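Local coordinates for Tol-Pal system protein TolB (Acinetobacter baumannii, PDB 7MX5), which probably acts as the periplasmic component of the Tol-Pal system, which is thought to support outer membrane invagination during cell division and outer membrane integrity, at residues N48-N52 with W63-G67; M253-I259 with F272-R278; P146-L152 with T164-D170. Residues are numbered along the deposited sequence.

Contact 1 (N48-N52 with W63-G67)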
loop_
_atom_site.group_PDB
_atom_site.type_symbol
_atom_site.label_atom_id
_atom_site.label_comp_id
_atom_site.label_asym_id
_atom_site.label_seq_id
_atom_site.Cartn_x
_atom_site.Cartn_y
_atom_site.Cartn_z
ATOM N N ASN A 48 16.790 -19.360 -18.787
ATOM C CA ASN A 48 18.177 -19.715 -19.094
ATOM C C ASN A 48 18.839 -20.300 -17.844
ATOM O O ASN A 48 19.725 -19.710 -17.223
ATOM C CB ASN A 48 18.935 -18.501 -19.615
ATOM C CG ASN A 48 18.584 -18.168 -21.052
ATOM O OD1 ASN A 48 17.948 -18.960 -21.747
ATOM N ND2 ASN A 48 18.997 -16.990 -21.503
ATOM N N LEU A 49 18.392 -21.502 -17.486
ATOM C CA LEU A 49 18.869 -22.100 -16.245
ATOM C C LEU A 49 20.138 -22.913 -16.482
ATOM O O LEU A 49 20.262 -23.588 -17.508
ATOM C CB LEU A 49 17.799 -22.994 -15.630
ATOM C CG LEU A 49 17.228 -22.442 -14.325
ATOM C CD1 LEU A 49 16.429 -21.193 -14.605
ATOM C CD2 LEU A 49 16.369 -23.482 -13.636
ATOM N N PRO A 50 21.078 -22.852 -15.535
ATOM C CA PRO A 50 22.342 -23.582 -15.682
ATOM C C PRO A 50 22.320 -25.017 -15.181
ATOM O O PRO A 50 23.289 -25.746 -15.430
ATOM C CB PRO A 50 23.299 -22.736 -14.833
ATOM C CG PRO A 50 22.425 -22.267 -13.713
ATOM C CD PRO A 50 21.079 -21.988 -14.341
ATOM N N ALA A 51 21.268 -25.441 -14.488
ATOM C CA ALA A 51 21.214 -26.783 -13.923
ATOM C C ALA A 51 19.763 -27.251 -13.915
ATOM O O ALA A 51 18.881 -26.611 -14.494
ATOM C CB ALA A 51 21.839 -26.807 -12.523
ATOM N N ASN A 52 19.518 -28.378 -13.248
ATOM C CA ASN A 52 18.185 -28.970 -13.165
ATOM C C ASN A 52 18.013 -29.557 -11.771
ATOM O O ASN A 52 18.684 -30.533 -11.420
ATOM C CB ASN A 52 17.990 -30.041 -14.239
ATOM C CG ASN A 52 16.544 -30.473 -14.376
ATOM O OD1 ASN A 52 15.624 -29.690 -14.140
ATOM N ND2 ASN A 52 16.335 -31.727 -14.761
ATOM N N TRP A 63 24.999 -24.500 -9.052
ATOM C CA TRP A 63 24.363 -23.204 -8.858
ATOM C C TRP A 63 25.354 -22.147 -8.397
ATOM O O TRP A 63 25.195 -20.968 -8.734
ATOM C CB TRP A 63 23.208 -23.325 -7.867
ATOM C CG TRP A 63 22.154 -24.266 -8.337
ATOM C CD1 TRP A 63 21.956 -25.550 -7.923
ATOM C CD2 TRP A 63 21.163 -24.008 -9.338
ATOM N NE1 TRP A 63 20.894 -26.104 -8.594
ATOM C CE2 TRP A 63 20.389 -25.177 -9.469
ATOM C CE3 TRP A 63 20.850 -22.898 -10.129
ATOM C CZ2 TRP A 63 19.324 -25.269 -10.361
ATOM C CZ3 TRP A 63 19.791 -22.992 -11.013
ATOM C CH2 TRP A 63 19.041 -24.169 -11.122
ATOM N N GLN A 64 26.376 -22.537 -7.632
ATOM C CA GLN A 64 27.448 -21.594 -7.342
ATOM C C GLN A 64 28.180 -21.211 -8.617
ATOM O O GLN A 64 28.525 -20.040 -8.816
ATOM C CB GLN A 64 28.424 -22.179 -6.318
ATOM C CG GLN A 64 29.390 -21.140 -5.745
ATOM C CD GLN A 64 30.683 -20.967 -6.538
ATOM O OE1 GLN A 64 30.757 -21.243 -7.732
ATOM N NE2 GLN A 64 31.696 -20.437 -5.873
ATOM N N ALA A 65 28.435 -22.192 -9.489
ATOM C CA ALA A 65 29.207 -21.940 -10.702
ATOM C C ALA A 65 28.586 -20.828 -11.535
ATOM O O ALA A 65 29.301 -20.010 -12.125
ATOM C CB ALA A 65 29.325 -23.224 -11.522
ATOM N N ALA A 66 27.258 -20.775 -11.587
ATOM C CA ALA A 66 26.548 -19.720 -12.293
ATOM C C ALA A 66 26.295 -18.498 -11.420
ATOM O O ALA A 66 25.533 -17.613 -11.822
ATOM C CB ALA A 66 25.222 -20.252 -12.837
ATOM N N GLY A 67 26.912 -18.431 -10.243
ATOM C CA GLY A 67 26.706 -17.302 -9.356
ATOM C C GLY A 67 25.297 -17.177 -8.823
ATOM O O GLY A 67 24.826 -16.058 -8.593
#
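The loop 48-52 follows strand 43-45 and lies against the last turn of helix 60-65, with Trp63 as the main contact surface on the helical side. Leu49 comes first. Its CA-to-CB bond runs sideways, yet the end of the side chain reaches the indole, with Leu49 CD2 3.7 Å from Trp63 CH2 at the ring edge; the same leucine also touches Val20. Pro50 spans two partners: its CD lies 3.7 Å from Trp63 CZ3, and its CG meets Ala66 CB at 3.6 Å, just where the chain leaves the helix. Ala51 turns its methyl onto one face of the indole. Ala51 CB sits 4.0 Å from the centroid of the Trp63 six-membered ring, 24° off the ring normal, a CH-pi contact. At Asn52 the CA-to-CB bond points away, and the backbone makes the remaining approach, Asn52 N to Trp63 CZ2 at 4.2 Å. Trp63 itself is buried, with Ile58 and Val92 as further neighbours. Beyond it the helix closes in a Schellman motif: Gly67 N bonds to Gln64 O at 2.7 Å, and Gly67 supplies the positive phi of the C-prime position. Ala66, the first residue to leave helical phi/psi, points its CA-to-CB bond toward the loop. No hydrogen bond crosses between the segments, and 234 Å² is buried in all, both sides summed. Within the TolB amino-terminal domain, the loop is therefore joined to the helix end by apolar and CH-pi contacts gathered largely on one tryptophan, so the fit depends on shape rather than on directional polar bonds.

Contact 2 (M253-I259 with F272-R278)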
loop_
_atom_site.group_PDB
_atom_site.type_symbol
_atom_site.label_atom_id
_atom_site.label_comp_id
_atom_site.label_asym_id
_atom_site.label_seq_id
_atom_site.Cartn_x
_atom_site.Cartn_y
_atom_site.Cartn_z
ATOM N N MET A 253 -10.845 18.996 17.616
ATOM C CA MET A 253 -9.515 18.908 18.207
ATOM C C MET A 253 -8.591 20.063 17.828
ATOM O O MET A 253 -8.129 20.786 18.716
ATOM C CB MET A 253 -8.860 17.573 17.840
ATOM C CG MET A 253 -9.838 16.420 17.687
ATOM S SD MET A 253 -10.037 15.514 19.234
ATOM C CE MET A 253 -8.668 14.373 19.120
ATOM N N THR A 254 -8.259 20.218 16.551
ATOM C CA THR A 254 -7.238 21.219 16.254
ATOM C C THR A 254 -7.345 22.349 15.234
ATOM O O THR A 254 -7.869 23.425 15.522
ATOM C CB THR A 254 -5.861 20.549 15.959
ATOM O OG1 THR A 254 -5.838 19.189 16.416
ATOM C CG2 THR A 254 -4.737 21.324 16.631
ATOM N N ASN A 255 -6.833 22.078 14.040
ATOM C CA ASN A 255 -6.634 23.124 13.045
ATOM C C ASN A 255 -7.581 24.040 12.289
ATOM O O ASN A 255 -8.238 23.645 11.345
ATOM C CB ASN A 255 -5.530 22.722 12.110
ATOM C CG ASN A 255 -4.294 23.482 12.390
ATOM O OD1 ASN A 255 -3.702 24.065 11.508
ATOM N ND2 ASN A 255 -3.937 23.541 13.641
ATOM N N ASP A 256 -7.598 25.301 12.705
ATOM C CA ASP A 256 -8.331 26.291 11.933
ATOM C C ASP A 256 -7.308 27.195 11.247
ATOM O O ASP A 256 -7.183 28.381 11.558
ATOM C CB ASP A 256 -9.259 27.081 12.875
ATOM C CG ASP A 256 -10.259 27.953 12.140
ATOM O OD1 ASP A 256 -9.958 28.419 11.022
ATOM O OD2 ASP A 256 -11.352 28.186 12.698
ATOM N N SER A 257 -6.553 26.619 10.307
ATOM C CA SER A 257 -5.333 27.248 9.811
ATOM C C SER A 257 -5.420 27.765 8.381
ATOM O O SER A 257 -4.426 28.301 7.877
ATOM C CB SER A 257 -4.156 26.272 9.918
ATOM O OG SER A 257 -4.376 25.112 9.134
ATOM N N GLY A 258 -6.557 27.619 7.708
ATOM C CA GLY A 258 -6.728 28.202 6.394
ATOM C C GLY A 258 -6.332 27.330 5.222
ATOM O O GLY A 258 -6.409 27.793 4.076
ATOM N N ILE A 259 -5.897 26.092 5.462
ATOM C CA ILE A 259 -5.639 25.131 4.401
ATOM C C ILE A 259 -6.383 23.844 4.734
ATOM O O ILE A 259 -6.837 23.635 5.859
ATOM C CB ILE A 259 -4.133 24.847 4.203
ATOM C CG1 ILE A 259 -3.509 24.328 5.500
ATOM C CG2 ILE A 259 -3.411 26.092 3.706
ATOM C CD1 ILE A 259 -2.214 23.572 5.293
ATOM N N PHE A 272 -1.984 11.424 16.848
ATOM C CA PHE A 272 -2.198 11.455 15.409
ATOM C C PHE A 272 -1.427 12.631 14.828
ATOM O O PHE A 272 -1.115 13.601 15.521
ATOM C CB PHE A 272 -3.692 11.542 15.044
ATOM C CG PHE A 272 -4.341 12.861 15.380
ATOM C CD1 PHE A 272 -4.305 13.921 14.485
ATOM C CD2 PHE A 272 -5.022 13.027 16.573
ATOM C CE1 PHE A 272 -4.909 15.127 14.789
ATOM C CE2 PHE A 272 -5.633 14.229 16.879
ATOM C CZ PHE A 272 -5.574 15.280 15.987
ATOM N N ILE A 273 -1.116 12.531 13.539
ATOM C CA ILE A 273 -0.406 13.583 12.829
ATOM C C ILE A 273 -1.372 14.265 11.870
ATOM O O ILE A 273 -2.406 13.713 11.484
ATOM C CB ILE A 273 0.833 13.048 12.080
ATOM C CG1 ILE A 273 0.410 12.177 10.896
ATOM C CG2 ILE A 273 1.733 12.269 13.028
ATOM C CD1 ILE A 273 1.536 11.880 9.932
ATOM N N PHE A 274 -1.020 15.490 11.482
ATOM C CA PHE A 274 -1.891 16.290 10.633
ATOM C C PHE A 274 -1.088 17.428 10.021
ATOM O O PHE A 274 -0.018 17.796 10.514
ATOM C CB PHE A 274 -3.092 16.839 11.416
ATOM C CG PHE A 274 -2.715 17.788 12.518
ATOM C CD1 PHE A 274 -2.156 17.320 13.699
ATOM C CD2 PHE A 274 -2.914 19.150 12.372
ATOM C CE1 PHE A 274 -1.808 18.192 14.710
ATOM C CE2 PHE A 274 -2.566 20.026 13.379
ATOM C CZ PHE A 274 -2.011 19.546 14.551
ATOM N N THR A 275 -1.627 17.980 8.937
ATOM C CA THR A 275 -1.029 19.118 8.254
ATOM C C THR A 275 -1.605 20.413 8.811
ATOM O O THR A 275 -2.789 20.481 9.155
ATOM C CB THR A 275 -1.277 19.031 6.747
ATOM O OG1 THR A 275 -0.696 17.825 6.236
ATOM C CG2 THR A 275 -0.677 20.228 6.024
ATOM N N SER A 276 -0.763 21.440 8.900
ATOM C CA SER A 276 -1.167 22.680 9.542
ATOM C C SER A 276 -0.451 23.861 8.905
ATOM O O SER A 276 0.732 23.769 8.565
ATOM C CB SER A 276 -0.861 22.632 11.039
ATOM O OG SER A 276 -1.195 23.867 11.644
ATOM N N ASP A 277 -1.175 24.973 8.756
ATOM C CA ASP A 277 -0.611 26.229 8.277
ATOM C C ASP A 277 -0.507 27.269 9.388
ATOM O O ASP A 277 -0.348 28.462 9.105
ATOM C CB ASP A 277 -1.443 26.778 7.116
ATOM C CG ASP A 277 -0.641 27.685 6.197
ATOM O OD1 ASP A 277 0.286 27.183 5.527
ATOM O OD2 ASP A 277 -0.937 28.897 6.145
ATOM N N ARG A 278 -0.588 26.839 10.650
ATOM C CA ARG A 278 -0.583 27.779 11.767
ATOM C C ARG A 278 0.744 28.514 11.910
ATOM O O ARG A 278 0.791 29.554 12.576
ATOM C CB ARG A 278 -0.914 27.049 13.069
ATOM C CG ARG A 278 0.085 25.971 13.454
ATOM C CD ARG A 278 0.031 25.680 14.941
ATOM N NE ARG A 278 -0.935 24.634 15.257
ATOM C CZ ARG A 278 -1.177 24.186 16.481
ATOM N NH1 ARG A 278 -0.525 24.656 17.531
ATOM N NH2 ARG A 278 -2.099 23.243 16.655
#
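Side chains of the loop 253-259 pack over the side chains that strand 271-276 projects from one face of its sheet, and over the turn after it. Met253 brings its CE within 3.8 Å of Phe272 CE2. Phe272 and Phe274 both adopt p rotamers and point toward the loop; Thr254 OG1 lies at the edge of the Phe272 ring, 3.9 Å from CZ, and Asn255 ND2 at that of Phe274, 3.8 Å from CE2. Ser276, t at chi1, donates from OG to Asn255 OD1 at 2.5 Å, although the position of that oxygen is less certain. Ser276 OG also accepts from Arg278 N at 3.2 Å, forming an ST turn. Ser257, in the p rotamer, offers OG to Asp277 N in a weak 3.2 Å bond. Ile259 covers the far end, CG1 3.6 Å from Asp277 CB, while Arg278 makes a cation-pi contact with Tyr285. Aromatic packing thus gives way to side-chain hydrogen bonding where the strand ends, joining the inter-blade loop to the next propeller blade.

Contact 3 (P146-L152 with T164-D170)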
loop_
_atom_site.group_PDB
_atom_site.type_symbol
_atom_site.label_atom_id
_atom_site.label_comp_id
_atom_site.label_asym_id
_atom_site.label_seq_id
_atom_site.Cartn_x
_atom_site.Cartn_y
_atom_site.Cartn_z
ATOM N N PRO A 146 -19.134 9.610 -17.898
ATOM C CA PRO A 146 -19.928 10.363 -16.912
ATOM C C PRO A 146 -20.773 9.482 -16.011
ATOM O O PRO A 146 -21.093 9.893 -14.890
ATOM C CB PRO A 146 -20.795 11.281 -17.785
ATOM C CG PRO A 146 -20.809 10.641 -19.135
ATOM C CD PRO A 146 -19.487 9.956 -19.284
ATOM N N ALA A 147 -21.138 8.278 -16.460
ATOM C CA ALA A 147 -21.923 7.383 -15.617
ATOM C C ALA A 147 -21.076 6.799 -14.491
ATOM O O ALA A 147 -21.557 6.640 -13.363
ATOM C CB ALA A 147 -22.539 6.268 -16.462
ATOM N N GLU A 148 -19.819 6.463 -14.779
ATOM C CA GLU A 148 -18.894 6.018 -13.743
ATOM C C GLU A 148 -17.716 6.979 -13.652
ATOM O O GLU A 148 -16.564 6.579 -13.850
ATOM C CB GLU A 148 -18.401 4.596 -14.016
ATOM C CG GLU A 148 -19.450 3.657 -14.580
ATOM C CD GLU A 148 -18.869 2.311 -14.970
ATOM O OE1 GLU A 148 -18.247 1.660 -14.105
ATOM O OE2 GLU A 148 -19.030 1.907 -16.140
ATOM N N ARG A 149 -18.001 8.250 -13.357
ATOM C CA ARG A 149 -16.942 9.251 -13.278
ATOM C C ARG A 149 -15.943 8.911 -12.180
ATOM O O ARG A 149 -14.736 9.122 -12.340
ATOM C CB ARG A 149 -17.550 10.634 -13.045
ATOM C CG ARG A 149 -16.689 11.785 -13.530
ATOM C CD ARG A 149 -17.277 13.122 -13.110
ATOM N NE ARG A 149 -18.469 13.457 -13.880
ATOM C CZ ARG A 149 -18.463 14.178 -14.993
ATOM N NH1 ARG A 149 -17.340 14.666 -15.495
ATOM N NH2 ARG A 149 -19.613 14.417 -15.617
ATOM N N TYR A 150 -16.427 8.381 -11.060
ATOM C CA TYR A 150 -15.580 7.965 -9.951
ATOM C C TYR A 150 -15.907 6.522 -9.606
ATOM O O TYR A 150 -17.082 6.165 -9.472
ATOM C CB TYR A 150 -15.781 8.864 -8.727
ATOM C CG TYR A 150 -15.407 10.313 -8.951
ATOM C CD1 TYR A 150 -16.291 11.191 -9.566
ATOM C CD2 TYR A 150 -14.176 10.805 -8.540
ATOM C CE1 TYR A 150 -15.957 12.517 -9.769
ATOM C CE2 TYR A 150 -13.833 12.130 -8.738
ATOM C CZ TYR A 150 -14.728 12.982 -9.353
ATOM O OH TYR A 150 -14.392 14.301 -9.554
ATOM N N THR A 151 -14.874 5.696 -9.465
ATOM C CA THR A 151 -15.039 4.283 -9.149
ATOM C C THR A 151 -14.058 3.907 -8.050
ATOM O O THR A 151 -12.841 3.992 -8.246
ATOM C CB THR A 151 -14.820 3.406 -10.385
ATOM O OG1 THR A 151 -15.792 3.734 -11.386
ATOM C CG2 THR A 151 -14.951 1.937 -10.022
ATOM N N LEU A 152 -14.585 3.496 -6.900
ATOM C CA LEU A 152 -13.766 3.001 -5.803
ATOM C C LEU A 152 -13.498 1.518 -6.024
ATOM O O LEU A 152 -14.436 0.717 -6.100
ATOM C CB LEU A 152 -14.454 3.233 -4.459
ATOM C CG LEU A 152 -13.719 2.693 -3.231
ATOM C CD1 LEU A 152 -12.265 3.138 -3.224
ATOM C CD2 LEU A 152 -14.417 3.133 -1.961
ATOM N N THR A 164 -14.724 -3.794 -7.503
ATOM C CA THR A 164 -15.377 -2.492 -7.458
ATOM C C THR A 164 -16.224 -2.389 -6.195
ATOM O O THR A 164 -17.168 -3.163 -6.006
ATOM C CB THR A 164 -16.235 -2.279 -8.702
ATOM O OG1 THR A 164 -15.398 -2.272 -9.866
ATOM C CG2 THR A 164 -16.977 -0.954 -8.613
ATOM N N VAL A 165 -15.883 -1.432 -5.332
ATOM C CA VAL A 165 -16.646 -1.222 -4.107
ATOM C C VAL A 165 -17.851 -0.331 -4.371
ATOM O O VAL A 165 -18.940 -0.565 -3.836
ATOM C CB VAL A 165 -15.734 -0.636 -3.014
ATOM C CG1 VAL A 165 -16.320 -0.892 -1.637
ATOM C CG2 VAL A 165 -14.338 -1.221 -3.121
ATOM N N LEU A 166 -17.677 0.698 -5.199
ATOM C CA LEU A 166 -18.738 1.644 -5.511
ATOM C C LEU A 166 -18.325 2.461 -6.725
ATOM O O LEU A 166 -17.156 2.830 -6.860
ATOM C CB LEU A 166 -19.025 2.572 -4.321
ATOM C CG LEU A 166 -20.030 3.704 -4.554
ATOM C CD1 LEU A 166 -21.371 3.152 -5.013
ATOM C CD2 LEU A 166 -20.196 4.545 -3.301
ATOM N N SER A 167 -19.287 2.727 -7.606
ATOM C CA SER A 167 -19.100 3.631 -8.731
ATOM C C SER A 167 -20.197 4.684 -8.697
ATOM O O SER A 167 -21.322 4.415 -8.268
ATOM C CB SER A 167 -19.122 2.887 -10.074
ATOM O OG SER A 167 -20.443 2.766 -10.570
ATOM N N SER A 168 -19.863 5.890 -9.147
ATOM C CA SER A 168 -20.806 6.995 -9.062
ATOM C C SER A 168 -20.423 8.077 -10.060
ATOM O O SER A 168 -19.264 8.200 -10.461
ATOM C CB SER A 168 -20.859 7.576 -7.645
ATOM O OG SER A 168 -21.449 8.864 -7.646
ATOM N N ARG A 169 -21.427 8.862 -10.451
ATOM C CA ARG A 169 -21.223 10.053 -11.263
ATOM C C ARG A 169 -20.753 11.245 -10.444
ATOM O O ARG A 169 -20.611 12.342 -10.997
ATOM C CB ARG A 169 -22.518 10.414 -11.998
ATOM C CG ARG A 169 -23.171 9.240 -12.702
ATOM C CD ARG A 169 -24.685 9.340 -12.719
ATOM N NE ARG A 169 -25.294 8.046 -13.000
ATOM C CZ ARG A 169 -25.875 7.726 -14.149
ATOM N NH1 ARG A 169 -25.952 8.589 -15.148
ATOM N NH2 ARG A 169 -26.389 6.508 -14.299
ATOM N N ASP A 170 -20.511 11.058 -9.155
ATOM C CA ASP A 170 -20.157 12.115 -8.226
ATOM C C ASP A 170 -18.875 11.742 -7.498
ATOM O O ASP A 170 -18.517 10.561 -7.424
ATOM C CB ASP A 170 -21.294 12.352 -7.221
ATOM C CG ASP A 170 -22.537 12.925 -7.877
ATOM O OD1 ASP A 170 -22.494 14.095 -8.310
ATOM O OD2 ASP A 170 -23.552 12.203 -7.965
#
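Two classic beta bulges interrupt this antiparallel pairing within a few residues of each other: Arg149 and Tyr150 both face Ser168, and Val165 and Leu166 both face Leu152. At the first, Tyr150 N donates to Ser168 O at 2.9 Å and Ser168 N returns a bond to Tyr150 O at 2.8 Å. At the second, Leu152 O receives Val165 N at 2.7 Å and, weakly, Leu166 N at 3.4 Å, while Leu152 N bonds to Leu166 O at 2.7 Å. Between them Thr151 and Ser167 form a non-hydrogen-bonded pair whose CA atoms are 4.1 Å apart. The short strand axes run 4.6 Å apart at 166°. Tyr150, Leu152, Leu166 and Ser168 share one face of the sheet, where Ile172 of the following strand touches the first three; Leu152 CG also packs 3.9 Å from Val165 CB. Beyond the paired strands, Arg169 lays its guanidinium face over Ala147 CA, and its CG approaches Ala147 O at 3.1 Å. Ser168 OG accepts from Asp170 N at 2.8 Å, an ST turn at the exit of the strand. The two segments belong to a beta hairpin on the outer side of a four-stranded antiparallel sheet, with 163-168 as edge strand and 150-156 next to it, an arrangement characteristic of a beta-propeller blade.

Overall arrangement
Along the chain, contact 1 comes first, then contact 3, then contact 2, each closing before the next opens. Contact 1 belongs to the TolB amino-terminal domain, its centre about 50 Å from that of contact 3 and 57 Å from that of contact 2. Contacts 2 and 3 both lie in the beta-propeller, with centres about 30 Å apart and nearest atoms about 19 Å apart, but on different four-stranded sheets. Contact 3 pairs two strands within one blade, whereas contact 2 joins a connecting loop to the blade after it. None touches another: they lie in separate parts of a two-domain protein, one in the amino-terminal domain and two at different blades of the propeller.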